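Local coordinates for protein UDP-glucose 4-epimerase (Campylobacter jejuni subsp. jejuni serotype O:2, PDB 7K3P) that interconverts UDP-glucose and UDP-galactose, and probably their N-acetylated counterparts, by NAD-dependent epimerisation at C4 of the sugar, at residues 312-315 / 316-319; 145-148 / 149-152. The protein carries 2 engineered substitutions. All blocks are in the same frame, centred on the assembly; numbering follows the deposited sequence.

Contact 1 (312-315 / 316-319); sequences SDAS and KIRN
Arg318 folds back over Ala314 and Ser315 in the first turn of helix 315-320. Its CB lies 3.7 Å from Ser315 O, and CG, anti to its own carbonyl carbon (chi1 -77°), passes 3.6 Å from Ala314 O. A bend at chi3 (-46°) then brings the flat head back over the start of the helix, where one face of the guanidinium rests against Ala314 O and the backbone of Ser315. NH1 packs over Ala314, and NH2 ends 3.4 Å from Ser315 CA. A long, flexible arginine can make this return at an exposed site while keeping its charge at the surface.

The backbone beside it makes the first i to i+4 bonds of the helix: Asn319 N donates to Ser315 O at 2.9 Å, whereas the bond from Arg318 N to Ala314 O is weak. Asp313 closes an Asx turn ahead of the helix. Its OD1 accepts from Ser315 N at 3.0 Å and from Ser315 OG at 2.9 Å. A water 2.9 Å from Lys316 N also bonds to Asp313 O, so another early amide is served. Small Ala314, at the N-cap position, sets its CB against Ile317 CG2, while the extended Lys316 chain carries NZ away to hydrogen bonds with Asn268 OD1 and Val269 O.

Charge and hydrogen bonding thus work together: the carboxylate sits at the start of the helix, where the helix dipole would probably favour a negative group, and the nearby arginine, though not paired with it, would probably favour its ionised form.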
loop_
_atom_site.group_PDB
_atom_site.type_symbol
_atom_site.label_atom_id
_atom_site.label_comp_id
_atom_site.label_asym_id
_atom_site.label_seq_id
_atom_site.Cartn_x
_atom_site.Cartn_y
_atom_site.Cartn_z
ATOM N N SER A 312 -15.144 -7.427 17.677
ATOM C CA SER A 312 -14.354 -6.227 17.917
ATOM C C SER A 312 -14.378 -5.895 19.403
ATOM O O SER A 312 -15.418 -6.053 20.061
ATOM C CB SER A 312 -14.928 -5.023 17.155
ATOM O OG SER A 312 -14.974 -5.235 15.745
ATOM N N ASP A 313 -13.258 -5.396 19.912
ATOM C CA ASP A 313 -13.236 -4.733 21.206
ATOM C C ASP A 313 -13.649 -3.278 20.960
ATOM O O ASP A 313 -12.922 -2.538 20.303
ATOM C CB ASP A 313 -11.822 -4.782 21.777
ATOM C CG ASP A 313 -11.715 -4.134 23.157
ATOM O OD1 ASP A 313 -12.625 -3.371 23.571
ATOM O OD2 ASP A 313 -10.699 -4.397 23.825
ATOM N N ALA A 314 -14.813 -2.875 21.468
ATOM C CA ALA A 314 -15.330 -1.526 21.233
ATOM C C ALA A 314 -15.188 -0.580 22.423
ATOM O O ALA A 314 -15.827 0.473 22.451
ATOM C CB ALA A 314 -16.781 -1.591 20.788
ATOM N N SER A 315 -14.360 -0.942 23.399
ATOM C CA SER A 315 -14.200 -0.103 24.583
ATOM C C SER A 315 -13.601 1.283 24.244
ATOM O O SER A 315 -14.035 2.317 24.778
ATOM C CB SER A 315 -13.382 -0.838 25.649
ATOM O OG SER A 315 -12.062 -1.093 25.217
ATOM N N LYS A 316 -12.626 1.315 23.338
ATOM C CA LYS A 316 -12.006 2.588 22.942
ATOM C C LYS A 316 -13.021 3.623 22.413
ATOM O O LYS A 316 -13.079 4.758 22.906
ATOM C CB LYS A 316 -10.876 2.344 21.938
ATOM C CG LYS A 316 -10.037 3.570 21.645
ATOM C CD LYS A 316 -8.793 3.193 20.842
ATOM C CE LYS A 316 -8.096 4.433 20.319
ATOM N NZ LYS A 316 -7.079 4.084 19.281
ATOM N N ILE A 317 -13.838 3.238 21.437
ATOM C CA ILE A 317 -14.810 4.172 20.881
ATOM C C ILE A 317 -15.849 4.646 21.920
ATOM O O ILE A 317 -16.254 5.811 21.904
ATOM C CB ILE A 317 -15.504 3.621 19.613
ATOM C CG1 ILE A 317 -16.170 4.763 18.833
ATOM C CG2 ILE A 317 -16.506 2.511 19.956
ATOM C CD1 ILE A 317 -16.864 4.353 17.512
ATOM N N ARG A 318 -16.280 3.752 22.815
ATOM C CA ARG A 318 -17.209 4.135 23.886
ATOM C C ARG A 318 -16.535 5.156 24.801
ATOM O O ARG A 318 -17.131 6.171 25.182
ATOM C CB ARG A 318 -17.644 2.904 24.703
ATOM C CG ARG A 318 -18.707 2.023 24.012
ATOM C CD ARG A 318 -19.362 1.033 25.015
ATOM N NE ARG A 318 -18.338 0.381 25.830
ATOM C CZ ARG A 318 -17.767 -0.781 25.541
ATOM N NH1 ARG A 318 -18.122 -1.450 24.442
ATOM N NH2 ARG A 318 -16.837 -1.273 26.347
ATOM N N ASN A 319 -15.280 4.872 25.142
ATOM C CA ASN A 319 -14.504 5.728 26.023
ATOM C C ASN A 319 -14.222 7.148 25.483
ATOM O O ASN A 319 -14.332 8.131 26.226
ATOM C CB ASN A 319 -13.201 5.017 26.389
ATOM C CG ASN A 319 -12.351 5.809 27.361
ATOM O OD1 ASN A 319 -11.123 5.861 27.230
ATOM N ND2 ASN A 319 -12.999 6.435 28.348
HETATM O O HOH W 1 -11.348 -0.860 21.857
#

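Contact 2 (145-148 / 149-152); sequences PQTP and VVSE
Pro145 and Val150 form a small apolar contact across a bend in the chain, where the loop following strand 132-136 runs into the short strand 149-150 near the surface. The closest approach is 3.5 Å, from Pro145 CB to Val150 CG2, and Pro145 CG lies only slightly farther from the same methyl. The two side chains cross at about a right angle, and the CG2 methyl meets the CB and CG atoms of the ring. With CG1 of Val150 anti to the backbone N (chi1 -168°), CG2 is left beside that nitrogen and faces the proline. Both residues also touch Leu310 of strand 309-312, and Val150 packs against Tyr142, making this the buried side of the bend.

Within the two segments only packing joins 145-148 to 149-152; backbone bonds from Pro148 and Val150 to Ile311 of the neighbouring strand 309-312, and from Val150 to Asp313, hold the rest. Thr147 brings OG1 to 3.6 Å from Val149 O, a close approach without a bond, and as a polar residue it suits its exposed place. Pro148 lies just ahead of the strand, with its CB 4.3 Å from Val149 CG2. Having no amide hydrogen, it can offer Ile311 only its carbonyl. Val149 then touches Ile311 and Asp313, whereas Val150 meets Leu310. Branched valines suit such an extended backbone, each presenting a methyl-bearing surface to the adjoining strand.

Strand 149-150, entered from this loop, pairs in parallel with 309-312 in the small mixed sheet beside the seven-stranded parallel Rossmann sheet, consistent with the two-part architecture of the extended short-chain dehydrogenase/reductase family.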
loop_
_atom_site.group_PDB
_atom_site.type_symbol
_atom_site.label_atom_id
_atom_site.label_comp_id
_atom_site.label_asym_id
_atom_site.label_seq_id
_atom_site.Cartn_x
_atom_site.Cartn_y
_atom_site.Cartn_z
ATOM N N PRO A 145 -7.097 -12.976 13.422
ATOM C CA PRO A 145 -6.624 -12.512 14.726
ATOM C C PRO A 145 -6.361 -13.706 15.633
ATOM O O PRO A 145 -6.995 -14.759 15.484
ATOM C CB PRO A 145 -7.806 -11.680 15.253
ATOM C CG PRO A 145 -8.625 -11.337 14.015
ATOM C CD PRO A 145 -8.483 -12.553 13.145
ATOM N N GLN A 146 -5.424 -13.539 16.556
ATOM C CA GLN A 146 -5.026 -14.611 17.453
ATOM C C GLN A 146 -5.715 -14.475 18.816
ATOM O O GLN A 146 -5.392 -15.195 19.759
ATOM C CB GLN A 146 -3.498 -14.644 17.589
ATOM C CG GLN A 146 -2.760 -15.068 16.301
ATOM C CD GLN A 146 -2.220 -13.897 15.469
ATOM O OE1 GLN A 146 -1.661 -12.930 16.002
ATOM N NE2 GLN A 146 -2.378 -13.994 14.146
ATOM N N THR A 147 -6.677 -13.555 18.897
ATOM C CA THR A 147 -7.516 -13.362 20.084
ATOM C C THR A 147 -8.996 -13.330 19.671
ATOM O O THR A 147 -9.312 -13.029 18.514
ATOM C CB THR A 147 -7.185 -12.035 20.803
ATOM O OG1 THR A 147 -7.417 -10.937 19.907
ATOM C CG2 THR A 147 -5.742 -12.010 21.251
ATOM N N PRO A 148 -9.900 -13.647 20.612
ATOM C CA PRO A 148 -11.346 -13.657 20.358
ATOM C C PRO A 148 -11.971 -12.262 20.317
ATOM O O PRO A 148 -13.012 -12.071 19.683
ATOM C CB PRO A 148 -11.906 -14.423 21.564
ATOM C CG PRO A 148 -10.909 -14.212 22.631
ATOM C CD PRO A 148 -9.573 -14.205 21.936
ATOM N N VAL A 149 -11.370 -11.315 21.026
ATOM C CA VAL A 149 -11.918 -9.971 21.107
ATOM C C VAL A 149 -10.809 -9.032 20.656
ATOM O O VAL A 149 -9.896 -8.746 21.433
ATOM C CB VAL A 149 -12.353 -9.622 22.544
ATOM C CG1 VAL A 149 -12.984 -8.222 22.597
ATOM C CG2 VAL A 149 -13.345 -10.664 23.073
ATOM N N VAL A 150 -10.889 -8.564 19.403
ATOM C CA VAL A 150 -9.778 -7.854 18.758
ATOM C C VAL A 150 -9.749 -6.354 19.095
ATOM O O VAL A 150 -10.737 -5.634 18.901
ATOM C CB VAL A 150 -9.827 -8.044 17.218
ATOM C CG1 VAL A 150 -8.543 -7.583 16.563
ATOM C CG2 VAL A 150 -10.049 -9.516 16.888
ATOM N N SER A 151 -8.615 -5.884 19.599
ATOM C CA SER A 151 -8.472 -4.468 19.927
ATOM C C SER A 151 -7.686 -3.771 18.810
ATOM O O SER A 151 -7.017 -4.433 18.010
ATOM C CB SER A 151 -7.777 -4.289 21.277
ATOM O OG SER A 151 -6.386 -4.080 21.119
ATOM N N GLU A 152 -7.772 -2.445 18.759
ATOM C CA GLU A 152 -7.127 -1.677 17.687
ATOM C C GLU A 152 -5.627 -1.940 17.622
ATOM O O GLU A 152 -5.004 -1.790 16.566
ATOM C CB GLU A 152 -7.390 -0.176 17.855
ATOM C CG GLU A 152 -8.829 0.250 17.644
ATOM C CD GLU A 152 -9.682 0.050 18.883
ATOM O OE1 GLU A 152 -9.140 -0.411 19.912
ATOM O OE2 GLU A 152 -10.897 0.328 18.819
#

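Along the chain, contact 2 closes long before contact 1 opens, yet in the fold their centres are only 12 Å apart and lie on the same side of the chain's centre. The parallel pairing of strand 149-150 with strand 309-312 joins them, and it is continued by a probable hydrogen bond from Asp313 N to Val150 O at 2.7 Å. Packing of Lys316 against Glu152 adds to the junction. Helix 315-320 begins after a two-residue turn beyond strand 309-312. The late 312-319 segment is thus fastened to the earlier 145-152 segment. The side chains of Ile317 and Val150 are each about 13 Å from the bound NAD, so neither lies against the cofactor and both contacts are structural joints.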